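Local coordinates for TDP-rhamnose 3'-O-methyltransferase (CalS11) (Micromonospora echinospora, PDB 4GF5), which probably transfers a methyl group from S-adenosyl-L-methionine to the 3'-hydroxyl of TDP-rhamnose, as a sugar O-methyltransferase, at residues 186-191 and 211-216; 190-195 and 221-226. All coordinates share one frame; numbering follows the deposited sequence.

Interaction 1: residues 186-191 and 211-216. With SAH (S-adenosyl-L-homocysteine), chain U.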
ATOM      1  N   ALA A 186       0.925  23.967 -18.305  1.00  5.77           N
ATOM      2  CA  ALA A 186       1.196  24.590 -19.578  1.00  5.68           C
ATOM      3  C   ALA A 186       0.662  23.677 -20.665  1.00  8.79           C
ATOM      4  O   ALA A 186       1.181  22.574 -20.866  1.00  8.16           O
ATOM      5  CB  ALA A 186       2.698  24.790 -19.744  1.00  9.19           C
ATOM      6  N   TYR A 187      -0.377  24.126 -21.362  1.00  4.81           N
ATOM      7  CA  TYR A 187      -1.014  23.312 -22.387  1.00  6.06           C
ATOM      8  C   TYR A 187      -0.661  23.817 -23.788  1.00  9.25           C
ATOM      9  O   TYR A 187      -1.048  24.940 -24.177  1.00  7.60           O
ATOM     10  CB  TYR A 187      -2.533  23.282 -22.190  1.00  8.69           C
ATOM     11  CG  TYR A 187      -3.193  22.189 -22.982  1.00 11.87           C
ATOM     12  CD1 TYR A 187      -3.597  22.394 -24.306  1.00 10.97           C
ATOM     13  CD2 TYR A 187      -3.401  20.940 -22.417  1.00  8.94           C
ATOM     14  CE1 TYR A 187      -4.185  21.375 -25.035  1.00 12.54           C
ATOM     15  CE2 TYR A 187      -3.980  19.921 -23.138  1.00 11.72           C
ATOM     16  CZ  TYR A 187      -4.366  20.139 -24.445  1.00 12.68           C
ATOM     17  OH  TYR A 187      -4.949  19.109 -25.143  1.00 24.28           O
ATOM     18  N   PHE A 188       0.072  22.988 -24.536  1.00  8.11           N
ATOM     19  CA  PHE A 188       0.525  23.332 -25.887  1.00  6.66           C
ATOM     20  C   PHE A 188      -0.423  22.823 -26.947  1.00 10.05           C
ATOM     21  O   PHE A 188      -0.655  21.633 -27.068  1.00  8.95           O
ATOM     22  CB  PHE A 188       1.918  22.772 -26.160  1.00  6.52           C
ATOM     23  CG  PHE A 188       3.001  23.491 -25.434  1.00  9.48           C
ATOM     24  CD1 PHE A 188       3.206  23.275 -24.075  1.00  8.92           C
ATOM     25  CD2 PHE A 188       3.815  24.390 -26.095  1.00  9.40           C
ATOM     26  CE1 PHE A 188       4.197  23.947 -23.400  1.00  6.73           C
ATOM     27  CE2 PHE A 188       4.822  25.066 -25.416  1.00  6.74           C
ATOM     28  CZ  PHE A 188       5.006  24.851 -24.073  1.00  7.08           C
ATOM     29  N   ASP A 189      -0.962  23.738 -27.734  1.00  8.74           N
ATOM     30  CA  ASP A 189      -1.875  23.361 -28.784  1.00  9.65           C
ATOM     31  C   ASP A 189      -1.662  24.325 -29.938  1.00 14.52           C
ATOM     32  O   ASP A 189      -2.615  24.739 -30.604  1.00 10.81           O
ATOM     33  CB  ASP A 189      -3.310  23.474 -28.263  1.00 12.85           C
ATOM     34  CG  ASP A 189      -4.289  22.653 -29.065  1.00 16.36           C
ATOM     35  OD1 ASP A 189      -3.867  22.054 -30.085  1.00 16.13           O
ATOM     36  OD2 ASP A 189      -5.480  22.606 -28.669  1.00 17.38           O
ATOM     37  N   LEU A 190      -0.412  24.709 -30.155  1.00  7.26           N
ATOM     38  CA  LEU A 190      -0.083  25.607 -31.257  1.00 10.05           C
ATOM     39  C   LEU A 190       0.031  24.870 -32.602  1.00 19.71           C
ATOM     40  O   LEU A 190      -0.156  25.479 -33.658  1.00 17.15           O
ATOM     41  CB  LEU A 190       1.218  26.346 -30.954  1.00  8.33           C
ATOM     42  CG  LEU A 190       1.175  27.291 -29.756  1.00 13.39           C
ATOM     43  CD1 LEU A 190       2.591  27.604 -29.262  1.00  9.50           C
ATOM     44  CD2 LEU A 190       0.417  28.582 -30.117  1.00 11.18           C
ATOM     45  N   ASP A 191       0.348  23.570 -32.537  1.00 20.22           N
ATOM     46  CA  ASP A 191       0.579  22.685 -33.697  1.00 16.82           C
ATOM     47  C   ASP A 191       1.913  22.914 -34.402  1.00 18.40           C
ATOM     48  O   ASP A 191       2.525  21.964 -34.884  1.00 20.32           O
ATOM     49  CB  ASP A 191      -0.557  22.730 -34.726  1.00 18.72           C
ATOM     50  CG  ASP A 191      -1.878  22.237 -34.172  1.00 22.82           C
ATOM     51  OD1 ASP A 191      -1.910  21.721 -33.031  1.00 33.65           O
ATOM     52  OD2 ASP A 191      -2.890  22.374 -34.889  1.00 24.95           O
ATOM     53  N   SER A 211       5.079  20.587 -11.977  1.00  6.01           N
ATOM     54  CA  SER A 211       4.328  21.338 -12.985  1.00  5.94           C
ATOM     55  C   SER A 211       4.012  20.391 -14.127  1.00  8.19           C
ATOM     56  O   SER A 211       4.817  19.511 -14.427  1.00  6.49           O
ATOM     57  CB  SER A 211       5.133  22.524 -13.504  1.00  5.36           C
ATOM     58  OG  SER A 211       5.197  23.560 -12.542  1.00  5.30           O
ATOM     59  N   ILE A 212       2.839  20.533 -14.743  1.00  4.35           N
ATOM     60  CA  ILE A 212       2.484  19.642 -15.833  1.00  3.62           C
ATOM     61  C   ILE A 212       2.649  20.335 -17.174  1.00  6.48           C
ATOM     62  O   ILE A 212       2.128  21.435 -17.388  1.00  8.43           O
ATOM     63  CB  ILE A 212       1.036  19.121 -15.717  1.00  5.89           C
ATOM     64  CG1 ILE A 212       0.873  18.191 -14.516  1.00  6.09           C
ATOM     65  CG2 ILE A 212       0.623  18.418 -17.002  1.00  5.57           C
ATOM     66  CD1 ILE A 212       1.759  16.966 -14.550  1.00  8.29           C
ATOM     67  N   VAL A 213       3.373  19.697 -18.084  1.00  5.94           N
ATOM     68  CA  VAL A 213       3.517  20.236 -19.429  1.00  7.08           C
ATOM     69  C   VAL A 213       2.852  19.292 -20.410  1.00  5.59           C
ATOM     70  O   VAL A 213       3.275  18.153 -20.550  1.00  4.65           O
ATOM     71  CB  VAL A 213       4.995  20.407 -19.826  1.00  6.10           C
ATOM     72  CG1 VAL A 213       5.098  20.884 -21.276  1.00  4.74           C
ATOM     73  CG2 VAL A 213       5.691  21.367 -18.879  1.00  5.44           C
ATOM     74  N   ALA A 214       1.818  19.769 -21.092  1.00  5.30           N
ATOM     75  CA  ALA A 214       1.010  18.906 -21.951  1.00  6.44           C
ATOM     76  C   ALA A 214       0.953  19.335 -23.426  1.00  8.53           C
ATOM     77  O   ALA A 214       0.912  20.540 -23.752  1.00  9.72           O
ATOM     78  CB  ALA A 214      -0.398  18.772 -21.374  1.00  8.03           C
ATOM     79  N   PHE A 215       0.924  18.333 -24.306  1.00  7.83           N
ATOM     80  CA  PHE A 215       0.935  18.541 -25.757  1.00 10.63           C
ATOM     81  C   PHE A 215      -0.238  17.850 -26.409  1.00 12.68           C
ATOM     82  O   PHE A 215      -0.527  16.690 -26.115  1.00 10.18           O
ATOM     83  CB  PHE A 215       2.215  17.996 -26.393  1.00  6.50           C
ATOM     84  CG  PHE A 215       3.457  18.681 -25.931  1.00 10.09           C
ATOM     85  CD1 PHE A 215       3.902  19.834 -26.557  1.00 11.74           C
ATOM     86  CD2 PHE A 215       4.180  18.178 -24.864  1.00 10.81           C
ATOM     87  CE1 PHE A 215       5.046  20.476 -26.124  1.00 10.39           C
ATOM     88  CE2 PHE A 215       5.326  18.809 -24.429  1.00 11.23           C
ATOM     89  CZ  PHE A 215       5.763  19.956 -25.061  1.00 10.40           C
ATOM     90  N   ASP A 216      -0.893  18.558 -27.318  1.00 11.34           N
ATOM     91  CA  ASP A 216      -2.074  18.044 -27.988  1.00 15.88           C
ATOM     92  C   ASP A 216      -1.756  17.239 -29.268  1.00 14.05           C
ATOM     93  O   ASP A 216      -2.572  16.433 -29.704  1.00 16.23           O
ATOM     94  CB  ASP A 216      -3.004  19.214 -28.309  1.00 20.48           C
ATOM     95  CG  ASP A 216      -4.443  18.781 -28.500  1.00 27.14           C
ATOM     96  OD1 ASP A 216      -4.822  18.488 -29.653  1.00 24.78           O
ATOM     97  OD2 ASP A 216      -5.192  18.750 -27.498  1.00 29.50           O
TER
HETATM   98  N   SAH U 301      -6.899  24.614 -28.156  1.00  8.97           N
HETATM   99  CA  SAH U 301      -7.984  24.812 -29.115  1.00 16.21           C
HETATM  100  CB  SAH U 301      -7.518  24.568 -30.560  1.00 12.44           C
HETATM  101  CG  SAH U 301      -6.281  25.376 -30.975  1.00 14.32           C
HETATM  102  SD  SAH U 301      -6.090  25.497 -32.781  1.00 15.96           S
HETATM  103  C   SAH U 301      -9.234  24.004 -28.739  1.00 16.46           C
HETATM  104  O   SAH U 301     -10.234  23.971 -29.480  1.00 21.71           O
HETATM  105  OXT SAH U 301      -9.276  23.369 -27.679  1.00 13.02           O
HETATM  106  C5' SAH U 301      -4.388  26.062 -32.675  1.00 13.12           C
HETATM  107  C4' SAH U 301      -4.317  27.550 -32.400  1.00 19.12           C
HETATM  108  O4' SAH U 301      -2.960  27.903 -32.186  1.00 17.13           O
HETATM  109  C3' SAH U 301      -4.841  28.385 -33.573  1.00 15.91           C
HETATM  110  O3' SAH U 301      -5.920  29.180 -33.135  1.00 12.40           O
HETATM  111  C2' SAH U 301      -3.662  29.259 -33.966  1.00 17.00           C
HETATM  112  O2' SAH U 301      -4.028  30.588 -34.259  1.00 15.39           O
HETATM  113  C1' SAH U 301      -2.766  29.188 -32.733  1.00 13.63           C
HETATM  114  N9  SAH U 301      -1.360  29.471 -33.074  1.00 14.35           N
HETATM  115  C8  SAH U 301      -0.504  28.751 -33.877  1.00 13.45           C
HETATM  116  N7  SAH U 301       0.679  29.416 -33.907  1.00 14.15           N
HETATM  117  C5  SAH U 301       0.581  30.535 -33.146  1.00 15.19           C
HETATM  118  C6  SAH U 301       1.468  31.562 -32.838  1.00 14.76           C
HETATM  119  N6  SAH U 301       2.703  31.560 -33.335  1.00 10.94           N
HETATM  120  N1  SAH U 301       1.053  32.595 -32.002  1.00 15.78           N
HETATM  121  C2  SAH U 301      -0.229  32.605 -31.492  1.00 14.22           C
HETATM  122  N3  SAH U 301      -1.112  31.588 -31.810  1.00 12.61           N
HETATM  123  C4  SAH U 301      -0.703  30.577 -32.618  1.00 12.93           C

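Interaction 2: residues 190-195 and 221-226. With SAH (S-adenosyl-L-homocysteine), chain U.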
ATOM      1  N   LEU A 190      -0.412  24.709 -30.155  1.00  7.26           N
ATOM      2  CA  LEU A 190      -0.083  25.607 -31.257  1.00 10.05           C
ATOM      3  C   LEU A 190       0.031  24.870 -32.602  1.00 19.71           C
ATOM      4  O   LEU A 190      -0.156  25.479 -33.658  1.00 17.15           O
ATOM      5  CB  LEU A 190       1.218  26.346 -30.954  1.00  8.33           C
ATOM      6  CG  LEU A 190       1.175  27.291 -29.756  1.00 13.39           C
ATOM      7  CD1 LEU A 190       2.591  27.604 -29.262  1.00  9.50           C
ATOM      8  CD2 LEU A 190       0.417  28.582 -30.117  1.00 11.18           C
ATOM      9  N   ASP A 191       0.348  23.570 -32.537  1.00 20.22           N
ATOM     10  CA  ASP A 191       0.579  22.685 -33.697  1.00 16.82           C
ATOM     11  C   ASP A 191       1.913  22.914 -34.402  1.00 18.40           C
ATOM     12  O   ASP A 191       2.525  21.964 -34.884  1.00 20.32           O
ATOM     13  CB  ASP A 191      -0.557  22.730 -34.726  1.00 18.72           C
ATOM     14  CG  ASP A 191      -1.878  22.237 -34.172  1.00 22.82           C
ATOM     15  OD1 ASP A 191      -1.910  21.721 -33.031  1.00 33.65           O
ATOM     16  OD2 ASP A 191      -2.890  22.374 -34.889  1.00 24.95           O
ATOM     17  N   LEU A 192       2.363  24.166 -34.444  1.00 16.01           N
ATOM     18  CA  LEU A 192       3.522  24.562 -35.246  1.00 14.33           C
ATOM     19  C   LEU A 192       4.869  24.509 -34.525  1.00 13.61           C
ATOM     20  O   LEU A 192       4.967  24.793 -33.327  1.00 14.22           O
ATOM     21  CB  LEU A 192       3.304  25.971 -35.780  1.00 11.02           C
ATOM     22  CG  LEU A 192       2.050  26.097 -36.642  1.00 21.50           C
ATOM     23  CD1 LEU A 192       1.826  27.550 -37.068  1.00 14.66           C
ATOM     24  CD2 LEU A 192       2.190  25.186 -37.848  1.00 17.47           C
ATOM     25  N   TYR A 193       5.918  24.190 -35.276  1.00 17.31           N
ATOM     26  CA  TYR A 193       7.264  24.038 -34.710  1.00 18.51           C
ATOM     27  C   TYR A 193       7.868  25.289 -34.041  1.00 15.67           C
ATOM     28  O   TYR A 193       8.210  25.268 -32.857  1.00 15.93           O
ATOM     29  CB  TYR A 193       8.225  23.516 -35.777  1.00 15.84           C
ATOM     30  CG  TYR A 193       9.668  23.667 -35.391  1.00 14.46           C
ATOM     31  CD1 TYR A 193      10.174  23.040 -34.266  1.00 14.92           C
ATOM     32  CD2 TYR A 193      10.528  24.454 -36.147  1.00 23.10           C
ATOM     33  CE1 TYR A 193      11.504  23.184 -33.907  1.00 21.47           C
ATOM     34  CE2 TYR A 193      11.854  24.604 -35.799  1.00 20.38           C
ATOM     35  CZ  TYR A 193      12.339  23.966 -34.676  1.00 23.94           C
ATOM     36  OH  TYR A 193      13.661  24.115 -34.316  1.00 25.08           O
ATOM     37  N   GLU A 194       8.030  26.362 -34.806  1.00 20.40           N
ATOM     38  CA  GLU A 194       8.669  27.585 -34.293  1.00 21.97           C
ATOM     39  C   GLU A 194       8.049  28.154 -33.006  1.00 12.44           C
ATOM     40  O   GLU A 194       8.761  28.396 -32.036  1.00 11.81           O
ATOM     41  CB  GLU A 194       8.775  28.667 -35.387  1.00 22.43           C
ATOM     42  CG  GLU A 194       9.746  28.322 -36.528  1.00 34.96           C
ATOM     43  CD  GLU A 194       9.569  29.212 -37.766  1.00 46.93           C
ATOM     44  OE1 GLU A 194       8.636  30.049 -37.780  1.00 50.23           O
ATOM     45  OE2 GLU A 194      10.357  29.067 -38.731  1.00 41.94           O
ATOM     46  N   PRO A 195       6.722  28.367 -32.984  1.00 12.22           N
ATOM     47  CA  PRO A 195       6.196  28.908 -31.725  1.00 10.24           C
ATOM     48  C   PRO A 195       6.304  27.913 -30.554  1.00 11.41           C
ATOM     49  O   PRO A 195       6.568  28.312 -29.417  1.00  9.97           O
ATOM     50  CB  PRO A 195       4.731  29.227 -32.063  1.00 12.63           C
ATOM     51  CG  PRO A 195       4.398  28.386 -33.236  1.00 12.91           C
ATOM     52  CD  PRO A 195       5.670  28.184 -34.004  1.00  9.03           C
ATOM     53  N   PRO A 221       1.320  12.586 -37.109  1.00 14.86           N
ATOM     54  CA  PRO A 221       2.020  12.716 -38.398  1.00 17.24           C
ATOM     55  C   PRO A 221       1.695  14.041 -39.093  1.00 17.81           C
ATOM     56  O   PRO A 221       2.560  14.640 -39.735  1.00 14.40           O
ATOM     57  CB  PRO A 221       1.449  11.562 -39.221  1.00 12.66           C
ATOM     58  CG  PRO A 221       0.954  10.580 -38.219  1.00 15.90           C
ATOM     59  CD  PRO A 221       0.464  11.392 -37.057  1.00 10.78           C
ATOM     60  N   LYS A 222       0.452  14.495 -38.957  1.00 17.86           N
ATOM     61  CA  LYS A 222       0.012  15.697 -39.646  1.00 16.40           C
ATOM     62  C   LYS A 222       0.678  16.949 -39.071  1.00 20.47           C
ATOM     63  O   LYS A 222       0.850  17.937 -39.778  1.00 20.70           O
ATOM     64  CB  LYS A 222      -1.514  15.816 -39.612  1.00 19.26           C
ATOM     65  CG  LYS A 222      -2.058  16.979 -40.437  1.00 28.90           C
ATOM     66  CD  LYS A 222      -3.566  17.126 -40.289  1.00 27.89           C
ATOM     67  CE  LYS A 222      -4.290  16.756 -41.569  1.00 28.78           C
ATOM     68  NZ  LYS A 222      -5.739  16.499 -41.321  1.00 48.84           N
ATOM     69  N   TRP A 223       1.066  16.899 -37.795  1.00 19.89           N
ATOM     70  CA  TRP A 223       1.729  18.032 -37.152  1.00 14.55           C
ATOM     71  C   TRP A 223       2.968  17.623 -36.348  1.00 19.50           C
ATOM     72  O   TRP A 223       2.911  17.554 -35.120  1.00 23.35           O
ATOM     73  CB  TRP A 223       0.751  18.752 -36.219  1.00 15.55           C
ATOM     74  CG  TRP A 223      -0.534  19.140 -36.868  1.00 23.78           C
ATOM     75  CD1 TRP A 223      -1.753  18.554 -36.690  1.00 20.12           C
ATOM     76  CD2 TRP A 223      -0.732  20.202 -37.812  1.00 20.13           C
ATOM     77  NE1 TRP A 223      -2.698  19.185 -37.464  1.00 19.16           N
ATOM     78  CE2 TRP A 223      -2.098  20.201 -38.160  1.00 22.15           C
ATOM     79  CE3 TRP A 223       0.114  21.149 -38.397  1.00 18.53           C
ATOM     80  CZ2 TRP A 223      -2.640  21.116 -39.067  1.00 23.68           C
ATOM     81  CZ3 TRP A 223      -0.429  22.057 -39.302  1.00 19.70           C
ATOM     82  CH2 TRP A 223      -1.789  22.029 -39.628  1.00 16.78           C
ATOM     83  N   PRO A 224       4.107  17.391 -37.024  1.00 18.04           N
ATOM     84  CA  PRO A 224       5.301  16.897 -36.313  1.00 15.33           C
ATOM     85  C   PRO A 224       6.088  17.999 -35.590  1.00 21.34           C
ATOM     86  O   PRO A 224       7.156  17.723 -35.003  1.00 12.28           O
ATOM     87  CB  PRO A 224       6.144  16.313 -37.439  1.00 17.71           C
ATOM     88  CG  PRO A 224       5.799  17.198 -38.630  1.00 16.99           C
ATOM     89  CD  PRO A 224       4.348  17.560 -38.469  1.00 17.14           C
ATOM     90  N   GLY A 225       5.561  19.226 -35.627  1.00 14.81           N
ATOM     91  CA  GLY A 225       6.271  20.383 -35.118  1.00 10.47           C
ATOM     92  C   GLY A 225       6.530  20.363 -33.622  1.00 15.77           C
ATOM     93  O   GLY A 225       7.598  20.794 -33.152  1.00 15.07           O
ATOM     94  N   GLU A 226       5.557  19.879 -32.858  1.00 13.56           N
ATOM     95  CA  GLU A 226       5.724  19.801 -31.411  1.00 14.04           C
ATOM     96  C   GLU A 226       6.818  18.806 -31.039  1.00 10.32           C
ATOM     97  O   GLU A 226       7.631  19.060 -30.165  1.00 11.99           O
ATOM     98  CB  GLU A 226       4.397  19.460 -30.729  1.00 17.34           C
ATOM     99  CG  GLU A 226       3.392  20.603 -30.808  1.00 23.14           C
ATOM    100  CD  GLU A 226       2.019  20.249 -30.278  1.00 26.15           C
ATOM    101  OE1 GLU A 226       1.861  19.134 -29.716  1.00 20.88           O
ATOM    102  OE2 GLU A 226       1.099  21.098 -30.432  1.00 21.59           O
TER
HETATM  103  N   SAH U 301      -6.899  24.614 -28.156  1.00  8.97           N
HETATM  104  CA  SAH U 301      -7.984  24.812 -29.115  1.00 16.21           C
HETATM  105  CB  SAH U 301      -7.518  24.568 -30.560  1.00 12.44           C
HETATM  106  CG  SAH U 301      -6.281  25.376 -30.975  1.00 14.32           C
HETATM  107  SD  SAH U 301      -6.090  25.497 -32.781  1.00 15.96           S
HETATM  108  C   SAH U 301      -9.234  24.004 -28.739  1.00 16.46           C
HETATM  109  O   SAH U 301     -10.234  23.971 -29.480  1.00 21.71           O
HETATM  110  OXT SAH U 301      -9.276  23.369 -27.679  1.00 13.02           O
HETATM  111  C5' SAH U 301      -4.388  26.062 -32.675  1.00 13.12           C
HETATM  112  C4' SAH U 301      -4.317  27.550 -32.400  1.00 19.12           C
HETATM  113  O4' SAH U 301      -2.960  27.903 -32.186  1.00 17.13           O
HETATM  114  C3' SAH U 301      -4.841  28.385 -33.573  1.00 15.91           C
HETATM  115  O3' SAH U 301      -5.920  29.180 -33.135  1.00 12.40           O
HETATM  116  C2' SAH U 301      -3.662  29.259 -33.966  1.00 17.00           C
HETATM  117  O2' SAH U 301      -4.028  30.588 -34.259  1.00 15.39           O
HETATM  118  C1' SAH U 301      -2.766  29.188 -32.733  1.00 13.63           C
HETATM  119  N9  SAH U 301      -1.360  29.471 -33.074  1.00 14.35           N
HETATM  120  C8  SAH U 301      -0.504  28.751 -33.877  1.00 13.45           C
HETATM  121  N7  SAH U 301       0.679  29.416 -33.907  1.00 14.15           N
HETATM  122  C5  SAH U 301       0.581  30.535 -33.146  1.00 15.19           C
HETATM  123  C6  SAH U 301       1.468  31.562 -32.838  1.00 14.76           C
HETATM  124  N6  SAH U 301       2.703  31.560 -33.335  1.00 10.94           N
HETATM  125  N1  SAH U 301       1.053  32.595 -32.002  1.00 15.78           N
HETATM  126  C2  SAH U 301      -0.229  32.605 -31.492  1.00 14.22           C
HETATM  127  N3  SAH U 301      -1.112  31.588 -31.810  1.00 12.61           N
HETATM  128  C4  SAH U 301      -0.703  30.577 -32.618  1.00 12.93           C
HETATM  129  O   HOH W   1       2.084  23.616 -29.391  1.00 10.67           O
HETATM  130  O   HOH W   2       3.681  20.724 -37.039  1.00 13.10           O

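Interaction 1: residues 186-191 and 211-216
Phe188 and Phe215 lie side by side on one face of a parallel strand pair, the 183-188 and 211-215 strands of a Rossmann-like methyltransferase sheet, joined by a beta-alpha-beta crossover through helix 193-203. As bridge partners they share that face, and their similar first torsions, with CG anti to the carbonyl carbon (chi1 -73° and -63°), lay the rings alongside each other. They form an offset stack with planes 27° apart; Phe215 CE1 sits over one face of the Phe188 ring, 3.7 Å from its CG. The Phe188 ring also reaches Val213, CE1 to CG1 at 3.8 Å, and helix 193-203 packs over this aromatic face.

The backbones illustrate parallel pairing: Ala186 and Phe188 each use both N and O, bonding to Ile212 O, Ala214 N, Ala214 O and Asp216 N. The Phe188 N to Ala214 O bond is the shortest of the four, at 2.7 Å.

On the other face, beneath helix 50-64, Tyr187 runs beside Ala214, with CD2 3.8 Å from Ala214 CB. Its OH donates to OD2 of Asp216, the residue just after strand 211-215; this oxygen lies at the ring edge, near its plane, and the modelled separation is very short, its exact value doubtful. Asp189 and Asp216, both seen binding L-glutamate in this protein, stack their carboxylates loosely, OD1 to OD1 at 3.7 Å. The other oxygen of Asp189 is turned to the cofactor product: its OD2 accepts a hydrogen bond from the amino N of S-adenosylhomocysteine, 2.5 Å away.

Interaction 2: residues 190-195 and 221-226
Asp191 lies across one face of the Trp223 indole, its CB 4.0 Å from CD2. The carboxylate continues over the same face, with planes 25° apart and OD2 above the rim near CE2, while Lys222 CG covers the opposite face. Leu192 adds a looser apolar touch, CD2 to Trp223 CZ3 at 4.3 Å. With its CG anti to the carbonyl carbon (chi1 -53°), Trp223 swings its indole under Asp191; an alanine here would probably deprive Asp191 of the flat surface it rests on and leave its carboxylate freer to turn.

Gly225, two residues on, lies where space is tight: a beta carbon would come within 2.6 Å of Tyr193 N, a clash. Its carbonyl oxygen meets the edge of the Tyr193 ring, near the ring plane and 3.6 Å from CD1.

The contact shows how a Rossmann-like fold builds its site from the loops beyond the C-terminal ends of parallel strands, here where helices 193-203 and 225-233 begin. Lys222 and Trp223 are both seen binding L-glutamate in this protein.

Further out, two waters and a carboxylate tie the loops together. Glu226 OE2 takes a weak bond from Asp191 N at 3.3 Å and a second from a water that accepts from Leu190 N. Its other oxygen, OE1, is held by Glu217 N. The second water, at the indole edge, donates to Asp191 O and accepts from Gly225 N. Leu192 occupies the N-cap position of helix 193-203 and its CD1 approaches S-adenosylhomocysteine N7, while Leu190 CD2 packs 3.4 Å from adenine C4 and Pro195 CB lies near N6.

Interactions 1 and 2 have centres about 12 Å apart: interaction 1 pairs two strands of the sheet, and interaction 2 joins the loops and helix starts that follow their C-terminal ends. They share Leu190 and Asp191, where the first strand of interaction 1 runs into the loop of interaction 2. Glu226 of interaction 2 packs against interaction 1, its OE1 lying 3.5 Å from Phe215 CB. Interaction 1 adds a hold on the amino end of S-adenosylhomocysteine, and both reach the adenine through the shared Leu190, whose O comes 3.3 Å from C8. Residues of both contacts are seen binding L-glutamate in this protein, Asp216 and Trp223 in both of its observed sites.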